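Local coordinates for telomerase reverse transcriptase (Takifugu rubripes, PDB 4LMO), which extends chromosome ends by copying a template in the telomerase RNA, the chain here being the RNA-binding domain of that reverse transcriptase, at residues I46-G51 with T198-Q203; F149-F154 with A167-K172; Q93-L98 with Y123-E128. All blocks are in the same frame, centred on the assembly; numbering follows the deposited sequence.

Contact 1 (I46-G51 with T198-Q203)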
loop_
_atom_site.group_PDB
_atom_site.type_symbol
_atom_site.label_atom_id
_atom_site.label_comp_id
_atom_site.label_asym_id
_atom_site.label_seq_id
_atom_site.Cartn_x
_atom_site.Cartn_y
_atom_site.Cartn_z
ATOM N N ILE A 46 10.741 8.857 -3.189
ATOM C CA ILE A 46 9.540 8.819 -2.357
ATOM C C ILE A 46 9.772 8.032 -1.067
ATOM O O ILE A 46 9.306 8.430 -0.000
ATOM C CB ILE A 46 8.337 8.226 -3.134
ATOM C CG1 ILE A 46 8.032 9.073 -4.376
ATOM C CG2 ILE A 46 7.104 8.117 -2.241
ATOM C CD1 ILE A 46 7.142 8.397 -5.400
ATOM N N VAL A 47 10.503 6.925 -1.171
ATOM C CA VAL A 47 10.719 6.033 -0.032
ATOM C C VAL A 47 11.807 6.536 0.924
ATOM O O VAL A 47 11.632 6.474 2.143
ATOM C CB VAL A 47 11.019 4.583 -0.489
ATOM C CG1 VAL A 47 11.247 3.661 0.704
ATOM C CG2 VAL A 47 9.881 4.051 -1.351
ATOM N N PHE A 48 12.909 7.050 0.379
ATOM C CA PHE A 48 14.097 7.332 1.196
ATOM C C PHE A 48 14.508 8.794 1.339
ATOM O O PHE A 48 15.240 9.130 2.272
ATOM C CB PHE A 48 15.300 6.526 0.692
ATOM C CG PHE A 48 15.078 5.044 0.680
ATOM C CD1 PHE A 48 14.986 4.327 1.872
ATOM C CD2 PHE A 48 14.974 4.358 -0.523
ATOM C CE1 PHE A 48 14.780 2.955 1.861
ATOM C CE2 PHE A 48 14.772 2.984 -0.539
ATOM C CZ PHE A 48 14.676 2.284 0.655
ATOM N N PHE A 49 14.054 9.653 0.427
ATOM C CA PHE A 49 14.540 11.035 0.375
ATOM C C PHE A 49 13.450 12.078 0.649
ATOM O O PHE A 49 13.167 12.381 1.813
ATOM C CB PHE A 49 15.288 11.298 -0.942
ATOM C CG PHE A 49 16.540 10.468 -1.104
ATOM C CD1 PHE A 49 17.773 10.948 -0.668
ATOM C CD2 PHE A 49 16.484 9.202 -1.684
ATOM C CE1 PHE A 49 18.924 10.185 -0.812
ATOM C CE2 PHE A 49 17.633 8.433 -1.828
ATOM C CZ PHE A 49 18.855 8.926 -1.390
ATOM N N GLU A 50 12.839 12.618 -0.404
ATOM C CA GLU A 50 11.849 13.692 -0.259
ATOM C C GLU A 50 10.520 13.264 0.364
ATOM O O GLU A 50 9.867 14.062 1.039
ATOM C CB GLU A 50 11.583 14.384 -1.600
ATOM C CG GLU A 50 12.644 15.393 -2.011
ATOM C CD GLU A 50 13.779 14.774 -2.804
ATOM O OE1 GLU A 50 13.825 13.533 -2.922
ATOM O OE2 GLU A 50 14.634 15.528 -3.314
ATOM N N GLY A 51 10.125 12.015 0.136
ATOM C CA GLY A 51 8.802 11.545 0.535
ATOM C C GLY A 51 7.823 11.653 -0.619
ATOM O O GLY A 51 8.235 11.846 -1.764
ATOM N N THR A 198 20.217 -0.313 9.149
ATOM C CA THR A 198 18.962 -0.412 9.901
ATOM C C THR A 198 18.031 0.771 9.588
ATOM O O THR A 198 16.818 0.595 9.435
ATOM C CB THR A 198 19.227 -0.487 11.425
ATOM O OG1 THR A 198 20.236 -1.467 11.695
ATOM C CG2 THR A 198 17.964 -0.859 12.188
ATOM N N GLN A 199 18.617 1.964 9.494
ATOM C CA GLN A 199 17.897 3.196 9.164
ATOM C C GLN A 199 17.202 3.110 7.798
ATOM O O GLN A 199 16.020 3.446 7.678
ATOM C CB GLN A 199 18.868 4.384 9.209
ATOM C CG GLN A 199 18.255 5.747 8.916
ATOM C CD GLN A 199 19.286 6.862 8.962
ATOM O OE1 GLN A 199 19.917 7.099 9.996
ATOM N NE2 GLN A 199 19.461 7.557 7.841
ATOM N N ILE A 200 17.937 2.654 6.783
ATOM C CA ILE A 200 17.392 2.523 5.429
ATOM C C ILE A 200 16.274 1.480 5.390
ATOM O O ILE A 200 15.196 1.743 4.851
ATOM C CB ILE A 200 18.481 2.176 4.383
ATOM C CG1 ILE A 200 19.562 3.258 4.339
ATOM C CG2 ILE A 200 17.870 2.026 2.998
ATOM C CD1 ILE A 200 20.855 2.812 3.691
ATOM N N LEU A 201 16.530 0.309 5.973
ATOM C CA LEU A 201 15.543 -0.767 6.010
ATOM C C LEU A 201 14.291 -0.367 6.789
ATOM O O LEU A 201 13.180 -0.770 6.436
ATOM C CB LEU A 201 16.147 -2.050 6.594
ATOM C CG LEU A 201 15.258 -3.303 6.606
ATOM C CD1 LEU A 201 14.995 -3.829 5.200
ATOM C CD2 LEU A 201 15.876 -4.386 7.470
ATOM N N GLY A 202 14.481 0.419 7.848
ATOM C CA GLY A 202 13.368 0.993 8.592
ATOM C C GLY A 202 12.463 1.790 7.673
ATOM O O GLY A 202 11.258 1.539 7.615
ATOM N N GLN A 203 13.049 2.735 6.939
ATOM C CA GLN A 203 12.310 3.555 5.977
ATOM C C GLN A 203 11.489 2.715 5.002
ATOM O O GLN A 203 10.332 3.029 4.730
ATOM C CB GLN A 203 13.262 4.438 5.176
ATOM C CG GLN A 203 13.748 5.690 5.884
ATOM C CD GLN A 203 14.789 6.427 5.061
ATOM O OE1 GLN A 203 15.869 5.899 4.788
ATOM N NE2 GLN A 203 14.466 7.648 4.656
#
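Q203, on the long helix 191-220 of the helical telomerase RNA-binding domain, reaches across to F48 at the C-terminal end of helix 40-48. Q203 CB lies 3.7 Å from CD1 of the F48 ring. CG stands anti to the carbonyl carbon (chi1 -79°), and with the chain extended beyond it the amide is carried past the ring rim to the F48 backbone. CD meets that rim near the ring plane, and Q203 OE1 comes within 3.4 Å of F48 CD1. The amide and ring planes are turned 71° apart, so the two groups do not stack. Q203 NE2 ends the reach with a hydrogen bond of 2.9 Å to F48 O; it is bent (140° at the hydrogen), and the donor sits above the carbonyl plane. This gives the end of helix 40-48 a side-chain donor, just where F49 leaves helical angles. One turn back, I200 CG2 packs at 3.4 Å from F48 CE1. V47 CG1 covers one ring face from within its own segment, while F69 and W180 add further neighbours around F48. At the ring edge, F48 CE1 also meets the backbone atom I200 O, 3.3 Å away and in the ring plane.

Contact 2 (F149-F154 with A167-K172)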
loop_
_atom_site.group_PDB
_atom_site.type_symbol
_atom_site.label_atom_id
_atom_site.label_comp_id
_atom_site.label_asym_id
_atom_site.label_seq_id
_atom_site.Cartn_x
_atom_site.Cartn_y
_atom_site.Cartn_z
ATOM N N PHE A 149 5.061 -10.499 7.158
ATOM C CA PHE A 149 3.693 -10.911 6.837
ATOM C C PHE A 149 2.873 -11.106 8.112
ATOM O O PHE A 149 1.684 -10.782 8.149
ATOM C CB PHE A 149 3.703 -12.193 5.997
ATOM C CG PHE A 149 3.928 -11.966 4.520
ATOM C CD1 PHE A 149 4.531 -10.799 4.049
ATOM C CD2 PHE A 149 3.558 -12.939 3.597
ATOM C CE1 PHE A 149 4.740 -10.604 2.691
ATOM C CE2 PHE A 149 3.766 -12.748 2.240
ATOM C CZ PHE A 149 4.359 -11.580 1.787
ATOM N N ALA A 150 3.524 -11.623 9.154
ATOM C CA ALA A 150 2.898 -11.787 10.467
ATOM C C ALA A 150 2.621 -10.441 11.129
ATOM O O ALA A 150 1.642 -10.296 11.862
ATOM C CB ALA A 150 3.765 -12.655 11.365
ATOM N N ARG A 151 3.488 -9.461 10.869
ATOM C CA ARG A 151 3.330 -8.112 11.415
ATOM C C ARG A 151 2.151 -7.395 10.776
ATOM O O ARG A 151 1.431 -6.657 11.443
ATOM C CB ARG A 151 4.608 -7.288 11.223
ATOM C CG ARG A 151 5.834 -7.860 11.916
ATOM C CD ARG A 151 5.806 -7.624 13.415
ATOM N NE ARG A 151 6.520 -8.657 14.162
ATOM C CZ ARG A 151 7.845 -8.787 14.219
ATOM N NH1 ARG A 151 8.644 -7.962 13.550
ATOM N NH2 ARG A 151 8.374 -9.761 14.946
ATOM N N VAL A 152 1.966 -7.623 9.479
ATOM C CA VAL A 152 0.835 -7.076 8.737
ATOM C C VAL A 152 -0.477 -7.714 9.215
ATOM O O VAL A 152 -1.470 -7.012 9.426
ATOM C CB VAL A 152 1.037 -7.247 7.213
ATOM C CG1 VAL A 152 -0.201 -6.820 6.436
ATOM C CG2 VAL A 152 2.249 -6.445 6.756
ATOM N N ARG A 153 -0.461 -9.036 9.407
ATOM C CA ARG A 153 -1.620 -9.774 9.909
ATOM C C ARG A 153 -2.101 -9.213 11.245
ATOM O O ARG A 153 -3.291 -8.923 11.411
ATOM C CB ARG A 153 -1.307 -11.272 10.044
ATOM C CG ARG A 153 -2.429 -12.103 10.661
ATOM C CD ARG A 153 -3.630 -12.192 9.733
ATOM N NE ARG A 153 -4.846 -12.664 10.398
ATOM C CZ ARG A 153 -5.894 -11.895 10.692
ATOM N NH1 ARG A 153 -5.888 -10.600 10.397
ATOM N NH2 ARG A 153 -6.956 -12.424 11.284
ATOM N N PHE A 154 -1.169 -9.064 12.185
ATOM C CA PHE A 154 -1.463 -8.478 13.488
ATOM C C PHE A 154 -1.996 -7.054 13.345
ATOM O O PHE A 154 -2.979 -6.687 13.989
ATOM C CB PHE A 154 -0.220 -8.502 14.390
ATOM C CG PHE A 154 -0.406 -7.781 15.696
ATOM C CD1 PHE A 154 -1.033 -8.408 16.770
ATOM C CD2 PHE A 154 0.031 -6.468 15.850
ATOM C CE1 PHE A 154 -1.217 -7.743 17.971
ATOM C CE2 PHE A 154 -0.151 -5.797 17.049
ATOM C CZ PHE A 154 -0.776 -6.435 18.110
ATOM N N ALA A 167 9.637 -0.114 15.768
ATOM C CA ALA A 167 10.344 -1.044 16.653
ATOM C C ALA A 167 9.701 -2.431 16.675
ATOM O O ALA A 167 10.396 -3.444 16.747
ATOM C CB ALA A 167 10.420 -0.472 18.061
ATOM N N GLU A 168 8.371 -2.462 16.617
ATOM C CA GLU A 168 7.615 -3.710 16.561
ATOM C C GLU A 168 7.697 -4.329 15.171
ATOM O O GLU A 168 7.728 -5.552 15.025
ATOM C CB GLU A 168 6.151 -3.469 16.936
ATOM C CG GLU A 168 5.927 -3.109 18.398
ATOM C CD GLU A 168 4.514 -2.619 18.681
ATOM O OE1 GLU A 168 3.638 -2.747 17.796
ATOM O OE2 GLU A 168 4.279 -2.102 19.794
ATOM N N LEU A 169 7.741 -3.473 14.155
ATOM C CA LEU A 169 7.816 -3.908 12.766
ATOM C C LEU A 169 9.169 -4.550 12.448
ATOM O O LEU A 169 9.239 -5.533 11.710
ATOM C CB LEU A 169 7.554 -2.719 11.835
ATOM C CG LEU A 169 6.989 -2.983 10.438
ATOM C CD1 LEU A 169 5.634 -3.674 10.506
ATOM C CD2 LEU A 169 6.889 -1.680 9.653
ATOM N N MET A 170 10.231 -3.995 13.029
ATOM C CA MET A 170 11.606 -4.416 12.745
ATOM C C MET A 170 12.105 -5.518 13.681
ATOM O O MET A 170 13.198 -6.052 13.483
ATOM C CB MET A 170 12.557 -3.218 12.845
ATOM C CG MET A 170 12.369 -2.143 11.785
ATOM S SD MET A 170 13.224 -2.494 10.237
ATOM C CE MET A 170 14.932 -2.593 10.772
ATOM N N TRP A 171 11.314 -5.846 14.699
ATOM C CA TRP A 171 11.750 -6.769 15.745
ATOM C C TRP A 171 12.101 -8.130 15.218
ATOM O O TRP A 171 11.265 -8.814 14.620
ATOM C CB TRP A 171 10.715 -6.867 16.860
ATOM C CG TRP A 171 11.209 -7.613 18.077
ATOM C CD1 TRP A 171 12.456 -7.503 18.693
ATOM C CD2 TRP A 171 10.472 -8.599 18.885
ATOM N NE1 TRP A 171 12.540 -8.334 19.782
ATOM C CE2 TRP A 171 11.388 -9.016 19.957
ATOM C CE3 TRP A 171 9.197 -9.155 18.831
ATOM C CZ2 TRP A 171 11.021 -9.952 20.915
ATOM C CZ3 TRP A 171 8.840 -10.098 19.804
ATOM C CH2 TRP A 171 9.731 -10.486 20.820
ATOM N N LYS A 172 13.359 -8.514 15.438
ATOM C CA LYS A 172 13.920 -9.802 15.004
ATOM C C LYS A 172 14.117 -9.930 13.492
ATOM O O LYS A 172 14.450 -11.010 13.004
ATOM C CB LYS A 172 13.118 -10.994 15.552
ATOM C CG LYS A 172 13.329 -11.268 17.032
ATOM C CD LYS A 172 12.516 -12.468 17.501
ATOM C CE LYS A 172 11.029 -12.154 17.566
ATOM N NZ LYS A 172 10.246 -13.303 18.099
#
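The guanidinium of R151 meets W171 O end-on with two nitrogens, both directed at this one carbonyl oxygen, which lies near the guanidinium plane. R151 NH1 bonds to W171 O at 3.0 Å, lying in the carbonyl plane on a lone pair, and R151 NH2 bonds to W171 O at 3.1 Å, tilted 29° from that plane. R151 NH1 also makes a weak bond to L169 O (3.1 Å), again at the guanidinium edge. E168 O lies over one face of the group, 3.0 Å from R151 NH1, but the angle is too poor for a hydrogen bond. R151 NH2 lies 4.0 Å from W171 CE3, guanidinium and indole planes 26° apart, and K172 CE, at the guanidinium edge, also covers one indole face, offset toward its rim. R151, from helix 142-158 of the domain's helical framework, thus gathers main-chain oxygens from 168-171. W171 and K172 fall in a region that, by similarity, contacts the RNA template. A bend at chi2 (-76°) brings the chain past E168 O, with R151 CD 3.3 Å from E168 O. Near the root of the side chain, R151 CB touches L169 CD1 at 3.8 Å. Farther out, L169 rests on Y148 and on L209 of helix 191-220.

Contact 3 (Q93-L98 with Y123-E128)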
loop_
_atom_site.group_PDB
_atom_site.type_symbol
_atom_site.label_atom_id
_atom_site.label_comp_id
_atom_site.label_asym_id
_atom_site.label_seq_id
_atom_site.Cartn_x
_atom_site.Cartn_y
_atom_site.Cartn_z
ATOM N N GLN A 93 -11.044 -10.259 -6.370
ATOM C CA GLN A 93 -12.098 -11.199 -6.750
ATOM C C GLN A 93 -11.833 -12.622 -6.276
ATOM O O GLN A 93 -12.758 -13.429 -6.180
ATOM C CB GLN A 93 -12.323 -11.184 -8.265
ATOM C CG GLN A 93 -13.240 -10.067 -8.745
ATOM C CD GLN A 93 -14.628 -10.136 -8.131
ATOM O OE1 GLN A 93 -15.048 -9.227 -7.420
ATOM N NE2 GLN A 93 -15.340 -11.225 -8.394
ATOM N N LYS A 94 -10.573 -12.931 -5.988
ATOM C CA LYS A 94 -10.214 -14.254 -5.490
ATOM C C LYS A 94 -9.877 -14.239 -3.992
ATOM O O LYS A 94 -9.367 -15.227 -3.453
ATOM C CB LYS A 94 -9.091 -14.874 -6.338
ATOM C CG LYS A 94 -7.698 -14.312 -6.084
ATOM C CD LYS A 94 -6.841 -14.302 -7.346
ATOM C CE LYS A 94 -6.460 -15.696 -7.825
ATOM N NZ LYS A 94 -5.360 -15.638 -8.828
ATOM N N THR A 95 -10.174 -13.121 -3.327
ATOM C CA THR A 95 -10.042 -13.025 -1.866
ATOM C C THR A 95 -11.333 -12.565 -1.189
ATOM O O THR A 95 -11.775 -13.186 -0.226
ATOM C CB THR A 95 -8.855 -12.139 -1.414
ATOM O OG1 THR A 95 -8.933 -10.853 -2.038
ATOM C CG2 THR A 95 -7.518 -12.798 -1.759
ATOM N N CYS A 96 -11.936 -11.488 -1.687
ATOM C CA CYS A 96 -13.220 -11.027 -1.160
ATOM C C CYS A 96 -14.120 -10.498 -2.280
ATOM O O CYS A 96 -14.286 -9.287 -2.433
ATOM C CB CYS A 96 -13.014 -9.974 -0.069
ATOM S SG CYS A 96 -14.470 -9.710 0.963
ATOM N N PRO A 97 -14.716 -11.420 -3.059
ATOM C CA PRO A 97 -15.385 -11.086 -4.316
ATOM C C PRO A 97 -16.705 -10.348 -4.142
ATOM O O PRO A 97 -17.318 -10.400 -3.075
ATOM C CB PRO A 97 -15.628 -12.454 -4.959
ATOM C CG PRO A 97 -15.728 -13.394 -3.810
ATOM C CD PRO A 97 -14.824 -12.855 -2.738
ATOM N N LEU A 98 -17.125 -9.666 -5.202
ATOM C CA LEU A 98 -18.398 -8.963 -5.227
ATOM C C LEU A 98 -19.533 -9.956 -5.455
ATOM O O LEU A 98 -19.370 -10.939 -6.180
ATOM C CB LEU A 98 -18.382 -7.881 -6.317
ATOM C CG LEU A 98 -17.188 -6.912 -6.304
ATOM C CD1 LEU A 98 -17.032 -6.188 -7.632
ATOM C CD2 LEU A 98 -17.266 -5.922 -5.149
ATOM N N TYR A 123 -6.371 -9.068 4.830
ATOM C CA TYR A 123 -5.000 -9.566 4.908
ATOM C C TYR A 123 -4.615 -10.413 3.689
ATOM O O TYR A 123 -3.553 -10.205 3.106
ATOM C CB TYR A 123 -4.742 -10.343 6.205
ATOM C CG TYR A 123 -3.426 -11.087 6.178
ATOM C CD1 TYR A 123 -2.215 -10.403 6.295
ATOM C CD2 TYR A 123 -3.390 -12.470 6.001
ATOM C CE1 TYR A 123 -1.004 -11.077 6.253
ATOM C CE2 TYR A 123 -2.185 -13.154 5.953
ATOM C CZ TYR A 123 -0.995 -12.453 6.079
ATOM O OH TYR A 123 0.202 -13.129 6.036
ATOM N N LEU A 124 -5.465 -11.370 3.318
ATOM C CA LEU A 124 -5.160 -12.271 2.204
ATOM C C LEU A 124 -4.926 -11.503 0.902
ATOM O O LEU A 124 -3.960 -11.769 0.185
ATOM C CB LEU A 124 -6.255 -13.330 2.030
ATOM C CG LEU A 124 -6.426 -14.363 3.150
ATOM C CD1 LEU A 124 -7.724 -15.140 2.966
ATOM C CD2 LEU A 124 -5.233 -15.308 3.238
ATOM N N PHE A 125 -5.805 -10.544 0.615
ATOM C CA PHE A 125 -5.638 -9.646 -0.528
ATOM C C PHE A 125 -4.316 -8.881 -0.468
ATOM O O PHE A 125 -3.548 -8.883 -1.429
ATOM C CB PHE A 125 -6.807 -8.662 -0.631
ATOM C CG PHE A 125 -6.526 -7.479 -1.519
ATOM C CD1 PHE A 125 -6.403 -7.637 -2.899
ATOM C CD2 PHE A 125 -6.371 -6.206 -0.976
ATOM C CE1 PHE A 125 -6.135 -6.549 -3.715
ATOM C CE2 PHE A 125 -6.108 -5.115 -1.788
ATOM C CZ PHE A 125 -5.994 -5.287 -3.160
ATOM N N VAL A 126 -4.065 -8.228 0.663
ATOM C CA VAL A 126 -2.839 -7.456 0.864
ATOM C C VAL A 126 -1.598 -8.353 0.809
ATOM O O VAL A 126 -0.552 -7.945 0.296
ATOM C CB VAL A 126 -2.914 -6.629 2.171
ATOM C CG1 VAL A 126 -1.554 -6.502 2.847
ATOM C CG2 VAL A 126 -3.516 -5.260 1.891
ATOM N N ARG A 127 -1.736 -9.578 1.317
ATOM C CA ARG A 127 -0.658 -10.565 1.298
ATOM C C ARG A 127 -0.298 -10.971 -0.127
ATOM O O ARG A 127 0.884 -11.053 -0.470
ATOM C CB ARG A 127 -1.046 -11.806 2.105
ATOM C CG ARG A 127 0.119 -12.729 2.425
ATOM C CD ARG A 127 -0.356 -14.119 2.806
ATOM N NE ARG A 127 -0.833 -14.869 1.646
ATOM C CZ ARG A 127 -1.501 -16.019 1.712
ATOM N NH1 ARG A 127 -1.787 -16.570 2.887
ATOM N NH2 ARG A 127 -1.886 -16.622 0.597
ATOM N N GLU A 128 -1.320 -11.227 -0.945
ATOM C CA GLU A 128 -1.121 -11.603 -2.346
ATOM C C GLU A 128 -0.516 -10.461 -3.157
ATOM O O GLU A 128 0.274 -10.696 -4.073
ATOM C CB GLU A 128 -2.433 -12.072 -2.988
ATOM C CG GLU A 128 -2.979 -13.393 -2.454
ATOM C CD GLU A 128 -1.956 -14.516 -2.461
ATOM O OE1 GLU A 128 -1.231 -14.677 -3.465
ATOM O OE2 GLU A 128 -1.877 -15.248 -1.455
#
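L124 is where helix 119-133 first meets T95 of the loop that follows helix 88-93: its CB lies 4.0 Å from the T95 methyl, CG2. That methyl also reaches the backbone, 3.9 Å from L124 C and 3.7 Å from F125 N, so it packs against the peptide link between the two residues as well as against a side chain. F125 comes next and takes the other branch of the threonine, its CB standing 3.4 Å from T95 OG1. The two side chains cross at a slant, and the F125 ring leads away from T95 (CG anti to the backbone N, chi1 164°) toward L92 and, on helix 191-220, L216 and C220. This is a loop-on-helix contact within the largely helical RNA-binding domain; the nearest CA atoms, those of T95 and F125, are 5.7 Å apart. No hydrogen bond joins the segments. T95 OG1 instead bonds back to L91 O, with a weak bond to L92 O, as its position between backbone N and carbonyl carbon (chi1 53°) allows, which ties the loop to the helix it has just left. Farther along, the side chain of E128 also touches L91. The loop has further ties: T95 O accepts a bond from R121 NH1, and C96 forms a disulfide with C117.

In the fold
From the N terminus, contact 1 opens on helix 40-48, after helix 6-15 and a small two-stranded sheet; its partner arrives only 147 residues later on helix 191-220, and the other two contacts fall within that long excursion. Contact 3 closes first, joining the loop after helix 88-93 to helix 119-133. Contact 2 then opens and closes in series with it, linking helix 142-158 to the end of helix 166-169. Contacts 2 and 3 touch, F149 CD2 lying 3.6 Å from R127 CG. Contact 2 also reaches contact 1, through M170 SD at 3.9 Å from G202 CA. Contacts 1 and 3 lie on opposite sides of the chain's centre, about 28 Å between centres, with contact 2 touching both.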